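Local coordinates for probable zinc protease (Pseudomonas aeruginosa, PDB 4NNZ), which probably acts as one subunit of a heterodimeric zinc-dependent metallopeptidase of the M16 family, at residues I19-H24 against S372-L377; V29-W34 against V102-E107; Y35-S40 against G48-L53; T85-A90 against E378-S383; A144-K149 against P161-M166. All coordinates share one frame; numbering follows the deposited sequence.

Interaction 1 of 5, residues I19-H24 against S372-L377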
# COMPACT_ATOMS: atom_id res chain seq x y z
N ILE A 19 32.23 -2.68 9.74
CA ILE A 19 32.63 -1.46 10.40
C ILE A 19 33.09 -1.75 11.80
O ILE A 19 32.44 -2.45 12.52
CB ILE A 19 31.52 -0.42 10.41
CG1 ILE A 19 31.13 -0.06 8.99
CG2 ILE A 19 32.02 0.82 11.10
CD1 ILE A 19 29.89 0.76 8.87
N VAL A 20 34.25 -1.24 12.14
CA VAL A 20 34.85 -1.50 13.44
C VAL A 20 35.28 -0.27 14.18
O VAL A 20 36.01 0.52 13.67
CB VAL A 20 36.08 -2.40 13.32
CG1 VAL A 20 36.59 -2.75 14.67
CG2 VAL A 20 35.74 -3.66 12.59
N ARG A 21 34.83 -0.14 15.42
CA ARG A 21 35.35 0.90 16.28
C ARG A 21 35.91 0.37 17.57
O ARG A 21 35.27 -0.35 18.29
CB ARG A 21 34.30 1.93 16.59
CG ARG A 21 34.92 3.08 17.31
CD ARG A 21 33.88 4.09 17.66
NE ARG A 21 33.25 4.58 16.46
CZ ARG A 21 32.34 5.52 16.46
NH1 ARG A 21 31.96 6.07 17.59
NH2 ARG A 21 31.81 5.91 15.32
N GLU A 22 37.14 0.76 17.87
CA GLU A 22 37.83 0.29 19.04
C GLU A 22 37.56 1.17 20.23
O GLU A 22 37.63 2.35 20.14
CB GLU A 22 39.31 0.25 18.76
CG GLU A 22 39.63 -0.59 17.55
CD GLU A 22 41.03 -0.39 17.05
OE1 GLU A 22 41.53 -1.23 16.27
OE2 GLU A 22 41.64 0.62 17.44
N ASP A 23 37.19 0.56 21.34
CA ASP A 23 37.06 1.26 22.59
C ASP A 23 37.52 0.31 23.67
O ASP A 23 36.87 -0.66 23.95
CB ASP A 23 35.61 1.65 22.78
CG ASP A 23 35.34 2.35 24.06
OD1 ASP A 23 36.12 2.21 24.99
OD2 ASP A 23 34.34 3.06 24.16
N HIS A 24 38.65 0.58 24.30
CA HIS A 24 39.26 -0.36 25.23
C HIS A 24 38.98 -0.06 26.70
O HIS A 24 39.62 -0.59 27.57
CB HIS A 24 40.75 -0.51 24.97
CG HIS A 24 41.11 -0.45 23.53
ND1 HIS A 24 41.23 -1.56 22.74
CD2 HIS A 24 41.38 0.60 22.73
CE1 HIS A 24 41.56 -1.21 21.52
NE2 HIS A 24 41.66 0.10 21.48
N SER A 372 24.67 0.80 17.10
CA SER A 372 23.39 1.01 16.50
C SER A 372 23.30 2.22 15.60
O SER A 372 22.63 2.18 14.60
CB SER A 372 22.34 1.08 17.56
OG SER A 372 22.35 -0.12 18.24
N SER A 373 23.95 3.30 15.98
CA SER A 373 23.95 4.47 15.14
C SER A 373 24.62 4.14 13.83
O SER A 373 24.18 4.57 12.80
CB SER A 373 24.71 5.60 15.79
OG SER A 373 24.08 6.03 16.94
N ILE A 374 25.66 3.34 13.89
CA ILE A 374 26.37 2.97 12.72
C ILE A 374 25.52 2.07 11.84
O ILE A 374 25.54 2.18 10.66
CB ILE A 374 27.70 2.31 13.09
CG1 ILE A 374 28.64 3.33 13.70
CG2 ILE A 374 28.35 1.70 11.88
CD1 ILE A 374 29.77 2.72 14.48
N GLY A 375 24.77 1.18 12.44
CA GLY A 375 24.01 0.20 11.69
C GLY A 375 22.75 0.74 11.10
O GLY A 375 22.34 0.39 10.04
N GLN A 376 22.11 1.60 11.84
CA GLN A 376 20.92 2.24 11.38
C GLN A 376 21.15 2.98 10.09
O GLN A 376 20.46 2.79 9.14
CB GLN A 376 20.52 3.24 12.43
CG GLN A 376 19.16 3.03 12.99
CD GLN A 376 18.26 4.13 12.57
OE1 GLN A 376 18.22 4.48 11.40
NE2 GLN A 376 17.52 4.70 13.51
N LEU A 377 22.13 3.86 10.10
CA LEU A 377 22.39 4.82 9.07
C LEU A 377 22.81 4.06 7.86
O LEU A 377 22.39 4.35 6.78
CB LEU A 377 23.52 5.73 9.49
CG LEU A 377 23.23 6.76 10.55
CD1 LEU A 377 24.49 7.34 11.12
CD2 LEU A 377 22.32 7.83 10.05
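I19 meets I374 where strand 17-22 packs against helix 367-379, and the contact can be traced outward along the strand isoleucine. Its CB lies 4.1 Å from I374 CG2. Its branch methyl CG2 comes to 3.9 Å of that same I374 CG2, and the terminal CD1 closes to 3.5 Å of it, the shortest approach between the segments. Three atoms of I19 thus converge on a single methyl, and the two side chains cross at a slant. I374 can serve two partners because its branches diverge from CB: with chi1 at -68°, CG2 stands anti to the backbone N and meets I19, while CG1 carries CD1 in another direction, toward R21. There R21 NH2 lies 3.9 Å from I374 CD1, after an arginine chain that runs extended before turning at chi3 (-61°). The polar business of that arginine is conducted elsewhere, through a weak hydrogen bond from NH1 to Q370 OE1 one turn earlier on the helix. Backbone bonds from I19 and R21 to strand 190-196 fix the strand independently. Directly between the segments, then, cohesion rests on van der Waals contact and burial of two isoleucines, with one guanidinium nitrogen lying obliquely beside a methyl.

Interaction 2 of 5, residues V29-W34 against V102-E107; sequences VVSQLW and VALEME
S31 and L33, two residues apart on strand 28-35, each meet one residue of helix 100-112, and neither contact is polar in character. In the first, S31 OG lies 3.5 Å from L104 CD2. The leucine starts off to one side of the strand, yet its far end swings in to reach the serine. The second is carried by methylenes and a methyl: E107 CG stands 3.9 Å from L33 CD2 and 4.0 Å from L33 CB, the two side chains lying antiparallel alongside each other. Chi1 of E107 (-130°) places CG against the leucine, and a nearly eclipsed chi2 of 9° folds the carboxylate back, with OE1 still 4.1 Å from L33 CD2. Ionic bonding serves the other oxygen: E107 OE2 forms a salt bridge with R110 on the same helix.

Hydrogen bonding by side chains appears on the reverse face of the strand. W34 NE1 donates to Q32 OE1 at 2.9 Å, with an N-H...O angle of 145°. The acceptor lies close to the indole plane, and the donor sits in the carbonyl plane on an oxygen lone pair, which would restrain the rotation of both flat groups. V30, Q32 and W34 touch helix 367-379 on that face, whereas S31 and L33 face helix 100-112, with L206 of helix 200-211 beside L104. A mixed beta sheet with helices packed on both faces results, one of them from far along the chain, in keeping with the alpha+beta fold of M16 peptidases.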
# COMPACT_ATOMS: atom_id res chain seq x y z
N VAL A 29 32.82 -6.41 23.99
CA VAL A 29 32.61 -6.03 22.62
C VAL A 29 31.18 -6.22 22.16
O VAL A 29 30.53 -7.14 22.56
CB VAL A 29 33.55 -6.78 21.68
CG1 VAL A 29 33.13 -8.22 21.55
CG2 VAL A 29 33.54 -6.13 20.33
N VAL A 30 30.72 -5.35 21.29
CA VAL A 30 29.38 -5.42 20.79
C VAL A 30 29.41 -5.84 19.33
O VAL A 30 30.15 -5.29 18.57
CB VAL A 30 28.63 -4.08 21.07
CG1 VAL A 30 28.12 -3.36 19.85
CG2 VAL A 30 27.51 -4.31 22.02
N SER A 31 28.62 -6.81 18.97
CA SER A 31 28.55 -7.23 17.60
C SER A 31 27.14 -7.16 17.11
O SER A 31 26.30 -7.79 17.65
CB SER A 31 29.04 -8.65 17.51
OG SER A 31 29.45 -8.98 16.21
N GLN A 32 26.85 -6.39 16.07
CA GLN A 32 25.48 -6.34 15.59
C GLN A 32 25.37 -6.73 14.15
O GLN A 32 26.21 -6.35 13.39
CB GLN A 32 24.94 -4.96 15.72
CG GLN A 32 25.46 -4.17 16.85
CD GLN A 32 24.56 -3.03 17.16
OE1 GLN A 32 23.89 -2.54 16.30
NE2 GLN A 32 24.54 -2.63 18.39
N LEU A 33 24.32 -7.44 13.74
CA LEU A 33 24.30 -7.59 12.28
C LEU A 33 23.10 -6.93 11.62
O LEU A 33 22.02 -7.26 11.98
CB LEU A 33 24.39 -9.04 11.90
CG LEU A 33 24.52 -9.39 10.43
CD1 LEU A 33 25.30 -8.36 9.68
CD2 LEU A 33 25.20 -10.71 10.28
N TRP A 34 23.27 -6.03 10.66
CA TRP A 34 22.13 -5.30 10.14
C TRP A 34 21.85 -5.67 8.71
O TRP A 34 22.67 -5.49 7.86
CB TRP A 34 22.41 -3.82 10.19
CG TRP A 34 22.50 -3.28 11.53
CD1 TRP A 34 23.46 -3.52 12.41
CD2 TRP A 34 21.59 -2.41 12.17
NE1 TRP A 34 23.22 -2.88 13.55
CE2 TRP A 34 22.07 -2.18 13.43
CE3 TRP A 34 20.40 -1.81 11.79
CZ2 TRP A 34 21.42 -1.38 14.32
CZ3 TRP A 34 19.77 -1.03 12.66
CH2 TRP A 34 20.26 -0.82 13.91
N VAL A 102 33.14 -16.75 18.72
CA VAL A 102 31.96 -17.57 18.69
C VAL A 102 30.69 -16.80 18.41
O VAL A 102 29.74 -17.34 17.91
CB VAL A 102 31.83 -18.39 19.95
CG1 VAL A 102 31.30 -17.56 21.09
CG2 VAL A 102 30.91 -19.54 19.70
N ALA A 103 30.67 -15.52 18.74
CA ALA A 103 29.56 -14.70 18.36
C ALA A 103 29.48 -14.51 16.87
O ALA A 103 28.44 -14.62 16.31
CB ALA A 103 29.67 -13.36 19.03
N LEU A 104 30.61 -14.24 16.24
CA LEU A 104 30.64 -14.03 14.82
C LEU A 104 30.34 -15.29 14.07
O LEU A 104 29.84 -15.25 13.01
CB LEU A 104 31.98 -13.53 14.37
CG LEU A 104 32.46 -12.17 14.77
CD1 LEU A 104 33.76 -11.92 14.08
CD2 LEU A 104 31.46 -11.11 14.38
N GLU A 105 30.71 -16.42 14.64
CA GLU A 105 30.54 -17.67 13.96
C GLU A 105 29.10 -18.03 13.85
O GLU A 105 28.71 -18.68 12.91
CB GLU A 105 31.31 -18.78 14.68
CG GLU A 105 30.88 -20.20 14.33
CD GLU A 105 31.75 -21.25 14.98
OE1 GLU A 105 31.50 -21.60 16.14
OE2 GLU A 105 32.67 -21.75 14.32
N MET A 106 28.30 -17.61 14.81
CA MET A 106 26.93 -18.02 14.83
C MET A 106 26.03 -17.00 14.18
O MET A 106 24.89 -17.28 13.91
CB MET A 106 26.50 -18.37 16.23
CG MET A 106 25.95 -17.23 17.03
SD MET A 106 25.67 -17.70 18.73
CE MET A 106 24.26 -16.64 19.04
N GLU A 107 26.55 -15.82 13.90
CA GLU A 107 25.84 -14.84 13.14
C GLU A 107 26.01 -15.17 11.68
O GLU A 107 25.13 -14.98 10.88
CB GLU A 107 26.41 -13.46 13.42
CG GLU A 107 25.43 -12.37 13.79
CD GLU A 107 24.02 -12.83 14.05
OE1 GLU A 107 23.31 -13.09 13.09
OE2 GLU A 107 23.62 -12.94 15.21

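Interaction 3 of 5, residues Y35-S40 against G48-L53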
# COMPACT_ATOMS: atom_id res chain seq x y z
N TYR A 35 20.66 -6.17 8.45
CA TYR A 35 20.27 -6.56 7.13
C TYR A 35 19.33 -5.52 6.59
O TYR A 35 18.49 -5.06 7.29
CB TYR A 35 19.52 -7.86 7.17
CG TYR A 35 20.33 -9.09 7.42
CD1 TYR A 35 21.01 -9.72 6.41
CD2 TYR A 35 20.36 -9.65 8.66
CE1 TYR A 35 21.73 -10.85 6.65
CE2 TYR A 35 21.07 -10.79 8.90
CZ TYR A 35 21.75 -11.39 7.89
OH TYR A 35 22.44 -12.51 8.18
N ARG A 36 19.47 -5.14 5.34
CA ARG A 36 18.59 -4.16 4.77
C ARG A 36 17.33 -4.75 4.21
O ARG A 36 17.11 -4.75 3.03
CB ARG A 36 19.33 -3.38 3.72
CG ARG A 36 20.51 -2.64 4.23
CD ARG A 36 21.30 -2.08 3.08
NE ARG A 36 22.67 -2.52 3.14
CZ ARG A 36 23.29 -3.12 2.15
NH1 ARG A 36 22.67 -3.37 1.03
NH2 ARG A 36 24.53 -3.48 2.29
N ILE A 37 16.51 -5.28 5.06
CA ILE A 37 15.24 -5.74 4.64
C ILE A 37 14.26 -5.34 5.72
O ILE A 37 14.62 -5.21 6.85
CB ILE A 37 15.30 -7.23 4.32
CG1 ILE A 37 13.96 -7.71 3.80
CG2 ILE A 37 15.77 -8.02 5.50
CD1 ILE A 37 13.49 -6.94 2.62
N GLY A 38 13.04 -5.07 5.35
CA GLY A 38 12.13 -4.45 6.26
C GLY A 38 10.76 -4.64 5.73
O GLY A 38 10.62 -5.20 4.69
N SER A 39 9.78 -4.15 6.44
CA SER A 39 8.42 -4.14 5.98
C SER A 39 8.12 -3.25 4.80
O SER A 39 7.18 -3.48 4.13
CB SER A 39 7.45 -3.91 7.12
OG SER A 39 7.75 -2.77 7.84
N SER A 40 8.92 -2.24 4.55
CA SER A 40 8.70 -1.39 3.40
C SER A 40 9.06 -2.07 2.09
O SER A 40 8.72 -1.61 1.06
CB SER A 40 9.34 -0.02 3.56
OG SER A 40 10.71 -0.09 3.78
N GLY A 48 4.37 -8.83 6.73
CA GLY A 48 4.81 -9.37 7.98
C GLY A 48 5.90 -10.37 7.86
O GLY A 48 6.27 -10.95 8.83
N LEU A 49 6.37 -10.57 6.65
CA LEU A 49 7.36 -11.56 6.31
C LEU A 49 8.72 -11.36 6.93
O LEU A 49 9.33 -12.29 7.31
CB LEU A 49 7.52 -11.61 4.81
CG LEU A 49 7.57 -12.92 4.05
CD1 LEU A 49 6.57 -13.92 4.54
CD2 LEU A 49 7.32 -12.61 2.60
N SER A 50 9.21 -10.14 6.95
CA SER A 50 10.49 -9.86 7.51
C SER A 50 10.54 -10.06 8.98
O SER A 50 11.47 -10.59 9.51
CB SER A 50 10.92 -8.46 7.17
OG SER A 50 10.35 -8.12 5.97
N HIS A 51 9.53 -9.58 9.65
CA HIS A 51 9.37 -9.78 11.04
C HIS A 51 9.17 -11.24 11.45
O HIS A 51 9.60 -11.64 12.48
CB HIS A 51 8.28 -8.87 11.55
CG HIS A 51 7.86 -9.18 12.93
ND1 HIS A 51 7.00 -10.21 13.21
CD2 HIS A 51 8.20 -8.64 14.11
CE1 HIS A 51 6.84 -10.29 14.51
NE2 HIS A 51 7.55 -9.34 15.08
N ALA A 52 8.45 -12.01 10.68
CA ALA A 52 8.32 -13.41 10.94
C ALA A 52 9.60 -14.17 10.77
O ALA A 52 9.92 -15.05 11.53
CB ALA A 52 7.26 -14.01 10.05
N LEU A 53 10.33 -13.85 9.72
CA LEU A 53 11.52 -14.56 9.42
C LEU A 53 12.48 -14.35 10.55
O LEU A 53 13.20 -15.24 10.91
CB LEU A 53 12.09 -14.08 8.11
CG LEU A 53 13.36 -14.74 7.57
CD1 LEU A 53 13.23 -16.23 7.43
CD2 LEU A 53 13.76 -14.14 6.26
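S50 OG lies between two groups, G38 O and W180 NE1; both links are weak, and the one to G38 is doubtful. The distance from S50 OG to G38 O is 3.2 Å, but the proton has another acceptor within reach and the serine oxygen is modelled too close to a neighbouring atom. Proximity itself is better supported: G38 and S50 are the residues whose backbones come nearest, with their CA atoms 5.8 Å apart, and I37 CG1 lies 4.2 Å from S50 OG. The start of the helix is more soundly held. A52 N bonds to G48 O at 3.0 Å, beginning the helix at its N-cap glycine, and the two carboxylate oxygens of E42 accept from G48 N and S50 N. H51 opens a His-X-X-Glu-His sequence, the inverted zinc motif of M16 peptidases, consistent with the first turns of this helix forming part of a metal site. S39 OG, nearby, is hydrogen-bonded to T162 OG1. Several elements surround the contact: helix 174-184 covers loop residue I37 and helix residue L49, helix 118-137 supplies E131 beside H51 and I128 beside A52, and T84 of strand 80-84 borders S50 and H51.

Interaction 4 of 5, residues T85-A90 against E378-S383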
# COMPACT_ATOMS: atom_id res chain seq x y z
N THR A 85 12.16 -3.52 11.71
CA THR A 85 11.46 -2.29 11.54
C THR A 85 11.08 -2.19 10.10
O THR A 85 11.14 -3.14 9.40
CB THR A 85 12.32 -1.09 11.90
OG1 THR A 85 13.30 -0.89 10.91
CG2 THR A 85 13.02 -1.33 13.14
N ASP A 86 10.67 -1.02 9.68
CA ASP A 86 10.30 -0.82 8.31
C ASP A 86 11.45 -0.99 7.38
O ASP A 86 11.34 -1.63 6.38
CB ASP A 86 9.72 0.57 8.15
CG ASP A 86 8.47 0.77 8.97
OD1 ASP A 86 8.00 -0.19 9.58
OD2 ASP A 86 7.94 1.87 9.02
N ASP A 87 12.56 -0.38 7.72
CA ASP A 87 13.72 -0.43 6.88
C ASP A 87 14.80 -1.42 7.20
O ASP A 87 15.66 -1.60 6.40
CB ASP A 87 14.32 0.95 6.76
CG ASP A 87 13.48 1.86 5.93
OD1 ASP A 87 12.76 1.35 5.09
OD2 ASP A 87 13.51 3.06 6.12
N TYR A 88 14.77 -2.06 8.34
CA TYR A 88 15.84 -2.96 8.66
C TYR A 88 15.51 -4.06 9.64
O TYR A 88 14.54 -4.04 10.32
CB TYR A 88 17.06 -2.19 9.11
CG TYR A 88 16.77 -1.29 10.24
CD1 TYR A 88 16.73 -1.76 11.50
CD2 TYR A 88 16.50 0.01 10.03
CE1 TYR A 88 16.44 -0.94 12.54
CE2 TYR A 88 16.22 0.85 11.06
CZ TYR A 88 16.20 0.37 12.31
OH TYR A 88 15.91 1.18 13.33
N THR A 89 16.38 -5.05 9.65
CA THR A 89 16.37 -6.09 10.63
C THR A 89 17.73 -6.23 11.24
O THR A 89 18.66 -6.43 10.54
CB THR A 89 16.08 -7.39 9.96
OG1 THR A 89 14.92 -7.21 9.17
CG2 THR A 89 15.87 -8.47 10.96
N ALA A 90 17.83 -6.13 12.54
CA ALA A 90 19.11 -6.18 13.18
C ALA A 90 19.27 -7.21 14.27
O ALA A 90 18.45 -7.32 15.11
CB ALA A 90 19.47 -4.81 13.70
N GLU A 378 23.67 3.10 8.07
CA GLU A 378 24.16 2.25 7.03
C GLU A 378 23.11 1.36 6.36
O GLU A 378 23.27 0.95 5.25
CB GLU A 378 25.36 1.47 7.52
CG GLU A 378 26.50 1.38 6.54
CD GLU A 378 27.40 2.58 6.55
OE1 GLU A 378 27.69 3.11 7.61
OE2 GLU A 378 27.84 2.99 5.49
N SER A 379 22.06 1.03 7.08
CA SER A 379 21.02 0.23 6.52
C SER A 379 20.07 1.07 5.70
O SER A 379 19.23 0.58 5.01
CB SER A 379 20.29 -0.48 7.63
OG SER A 379 21.20 -0.77 8.63
N VAL A 380 20.22 2.37 5.82
CA VAL A 380 19.29 3.29 5.28
C VAL A 380 19.88 4.07 4.11
O VAL A 380 19.29 4.97 3.59
CB VAL A 380 18.77 4.13 6.47
CG1 VAL A 380 18.90 5.62 6.28
CG2 VAL A 380 17.40 3.70 6.89
N GLY A 381 21.07 3.69 3.68
CA GLY A 381 21.74 4.40 2.63
C GLY A 381 22.50 5.65 3.01
O GLY A 381 22.86 6.43 2.17
N LEU A 382 22.79 5.83 4.28
CA LEU A 382 23.47 6.99 4.72
C LEU A 382 24.77 6.49 5.30
O LEU A 382 24.80 5.44 5.86
CB LEU A 382 22.65 7.69 5.77
CG LEU A 382 21.30 8.25 5.39
CD1 LEU A 382 20.61 8.87 6.58
CD2 LEU A 382 21.46 9.30 4.34
N SER A 383 25.84 7.23 5.13
CA SER A 383 27.13 6.85 5.68
C SER A 383 27.20 7.02 7.16
O SER A 383 26.52 7.84 7.71
CB SER A 383 28.23 7.68 5.08
OG SER A 383 29.47 7.26 5.57
O HOH W 1 16.97 -0.93 4.11
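Y88, whose CB meets S379, has T85 OG1 on one face of its ring, 3.2 Å above the plane and over the centre, and the ring also meets that of W34 at about 50°. The distance from Y88 CB to S379 CB is 3.9 Å. The placement of T85 is explained by an ST motif: Y88 N donates to T85 OG1 at 3.2 Å, while chi1 of 55° sets the tyrosine ring between its own backbone N and carbonyl carbon, folded back over that hydroxyl. The other flat group, the D87 carboxylate, meets V380 obliquely, OD2 lying 4.0 Å from V380 CG2. Its oxygens are already engaged, OD2 with Y158 OH and R306 N, OD1 with S40 OG. Between the backbones D87 O and S379 O stand 4.4 Å apart, two acceptors that cannot bond one another. A water resolves this by donating to both, at 2.7 Å to D87 O and 2.9 Å to S379 O. The junction thus combines a carbon contact at Y88-S379, a carboxylate laid against a methyl at D87-V380, and a water that spends both its protons to tie one carbonyl of each segment, where direct bonding would lack a donor.

Interaction 5 of 5, residues A144-K149 against P161-M166; sequences AFERFK and PTIGWM
E146 reaches P161 and W165 because its chain is drawn out straight, CG standing anti to the backbone N (chi1 -160°) and chi2 continuing extended at -176°, so that the carboxylate projects from helix 140-152 to the side of the packed proline-indole pair. Its two oxygens divide the partners: OE2 lies 3.5 Å from P161 CB, and OE1 lies 3.5 Å from W165 CZ3. The carboxylate carbon, E146 CD, is almost as near the indole, 3.6 Å from W165 CZ3. Glutamate and tryptophan lie alongside each other but point opposite ways, with carboxylate and ring planes 50° apart. Within the loop, P161 CG sits 3.4 Å above the W165 ring plane, over its centre, so proline and indole form one surface against the acid. The charge is met from outside: R132 NH1 makes a salt bridge with E146 OE2 and also bonds G164 O, tying helix and loop to a common arginine. That arginine belongs to helix 118-137. Helix 140-152 meanwhile lays A144 on L238 and V420 of strands 233-240 and 415-422, W165 is the N-cap of helix 166-171, and R147 NH1 bonds P231 O of the second subunit.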
# COMPACT_ATOMS: atom_id res chain seq x y z
N ALA A 144 -4.99 2.24 16.52
CA ALA A 144 -5.23 3.51 15.92
C ALA A 144 -4.07 3.95 15.10
O ALA A 144 -4.23 4.46 14.04
CB ALA A 144 -5.51 4.52 17.00
N PHE A 145 -2.88 3.75 15.61
CA PHE A 145 -1.69 4.15 14.92
C PHE A 145 -1.46 3.42 13.63
O PHE A 145 -0.94 3.95 12.71
CB PHE A 145 -0.49 4.07 15.82
CG PHE A 145 0.64 4.92 15.38
CD1 PHE A 145 0.67 6.25 15.67
CD2 PHE A 145 1.69 4.39 14.68
CE1 PHE A 145 1.69 7.04 15.26
CE2 PHE A 145 2.72 5.17 14.27
CZ PHE A 145 2.72 6.49 14.57
N GLU A 146 -1.83 2.16 13.58
CA GLU A 146 -1.68 1.35 12.41
C GLU A 146 -2.50 1.90 11.29
O GLU A 146 -2.05 2.01 10.20
CB GLU A 146 -2.10 -0.05 12.72
CG GLU A 146 -1.59 -1.09 11.79
CD GLU A 146 -2.14 -2.43 12.11
OE1 GLU A 146 -3.34 -2.52 12.29
OE2 GLU A 146 -1.40 -3.39 12.20
N ARG A 147 -3.73 2.25 11.60
CA ARG A 147 -4.59 2.92 10.68
C ARG A 147 -4.08 4.27 10.25
O ARG A 147 -4.23 4.64 9.13
CB ARG A 147 -5.95 3.14 11.30
CG ARG A 147 -6.61 1.96 11.94
CD ARG A 147 -6.95 0.92 10.94
NE ARG A 147 -7.32 -0.33 11.54
CZ ARG A 147 -8.55 -0.65 11.85
NH1 ARG A 147 -9.53 0.18 11.64
NH2 ARG A 147 -8.80 -1.81 12.36
N PHE A 148 -3.55 5.04 11.17
CA PHE A 148 -3.11 6.38 10.90
C PHE A 148 -1.99 6.34 9.92
O PHE A 148 -1.95 7.09 9.00
CB PHE A 148 -2.71 7.07 12.20
CG PHE A 148 -1.83 8.25 12.04
CD1 PHE A 148 -2.34 9.45 11.63
CD2 PHE A 148 -0.50 8.17 12.31
CE1 PHE A 148 -1.54 10.53 11.49
CE2 PHE A 148 0.31 9.24 12.16
CZ PHE A 148 -0.21 10.43 11.76
N LYS A 149 -1.09 5.43 10.16
CA LYS A 149 0.04 5.20 9.32
C LYS A 149 -0.32 4.75 7.92
O LYS A 149 0.27 5.21 7.00
CB LYS A 149 1.00 4.22 9.97
CG LYS A 149 2.41 4.33 9.44
CD LYS A 149 3.45 3.84 10.40
CE LYS A 149 4.71 3.38 9.71
NZ LYS A 149 4.74 1.92 9.56
N PRO A 161 2.14 -2.30 8.00
CA PRO A 161 2.53 -2.65 9.35
C PRO A 161 3.58 -3.70 9.37
O PRO A 161 3.46 -4.68 8.72
CB PRO A 161 1.25 -3.22 9.94
CG PRO A 161 0.47 -3.66 8.81
CD PRO A 161 0.78 -2.72 7.71
N THR A 162 4.60 -3.51 10.16
CA THR A 162 5.69 -4.44 10.32
C THR A 162 5.30 -5.83 10.79
O THR A 162 5.83 -6.80 10.36
CB THR A 162 6.72 -3.89 11.30
OG1 THR A 162 7.09 -2.58 10.93
CG2 THR A 162 7.91 -4.70 11.30
N ILE A 163 4.36 -5.89 11.70
CA ILE A 163 3.85 -7.15 12.19
C ILE A 163 3.17 -7.96 11.11
O ILE A 163 3.22 -9.16 11.14
CB ILE A 163 2.96 -7.01 13.43
CG1 ILE A 163 2.56 -8.37 13.96
CG2 ILE A 163 1.70 -6.28 13.12
CD1 ILE A 163 3.71 -9.22 14.43
N GLY A 164 2.54 -7.29 10.17
CA GLY A 164 1.80 -7.88 9.10
C GLY A 164 0.32 -7.80 9.31
O GLY A 164 -0.11 -7.81 10.41
N TRP A 165 -0.45 -7.69 8.26
CA TRP A 165 -1.90 -7.74 8.37
C TRP A 165 -2.35 -9.16 8.66
O TRP A 165 -1.76 -10.09 8.21
CB TRP A 165 -2.55 -7.21 7.11
CG TRP A 165 -2.23 -5.82 6.72
CD1 TRP A 165 -1.52 -5.43 5.65
CD2 TRP A 165 -2.64 -4.63 7.36
NE1 TRP A 165 -1.45 -4.10 5.58
CE2 TRP A 165 -2.14 -3.57 6.62
CE3 TRP A 165 -3.38 -4.36 8.49
CZ2 TRP A 165 -2.34 -2.28 6.98
CZ3 TRP A 165 -3.59 -3.09 8.83
CH2 TRP A 165 -3.07 -2.05 8.09
N MET A 166 -3.41 -9.32 9.40
CA MET A 166 -3.80 -10.62 9.86
C MET A 166 -4.13 -11.55 8.73
O MET A 166 -3.85 -12.72 8.79
CB MET A 166 -4.95 -10.54 10.84
CG MET A 166 -5.28 -11.87 11.46
SD MET A 166 -4.05 -12.55 12.54
CE MET A 166 -4.52 -11.67 14.01

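Interactions 1 to 4 are buried, whereas interaction 5 is partly exposed and lies beside the second subunit. Interactions 1 and 4 share helix 367-379: 372-377 lies within it and 378-383 runs off its C-terminal end. Interaction 2 packs the opposite face of the same sheet, and W34 links it to interactions 1 and 4 by touching Q376, Y88 and S379. Interaction 3 adjoins 2 in sequence; a probable backbone hydrogen bond, Y35 N to T89 O, and the S40-D86 bond join it to 4, and S39-T162 joins it to 5, near the probable zinc motif. D86-K149 is long and weak. Direct contacts are mostly apolar in 1 and 2; 4 adds a bridging water, 3 a doubtful serine bond, 5 a carboxylate answered by R132.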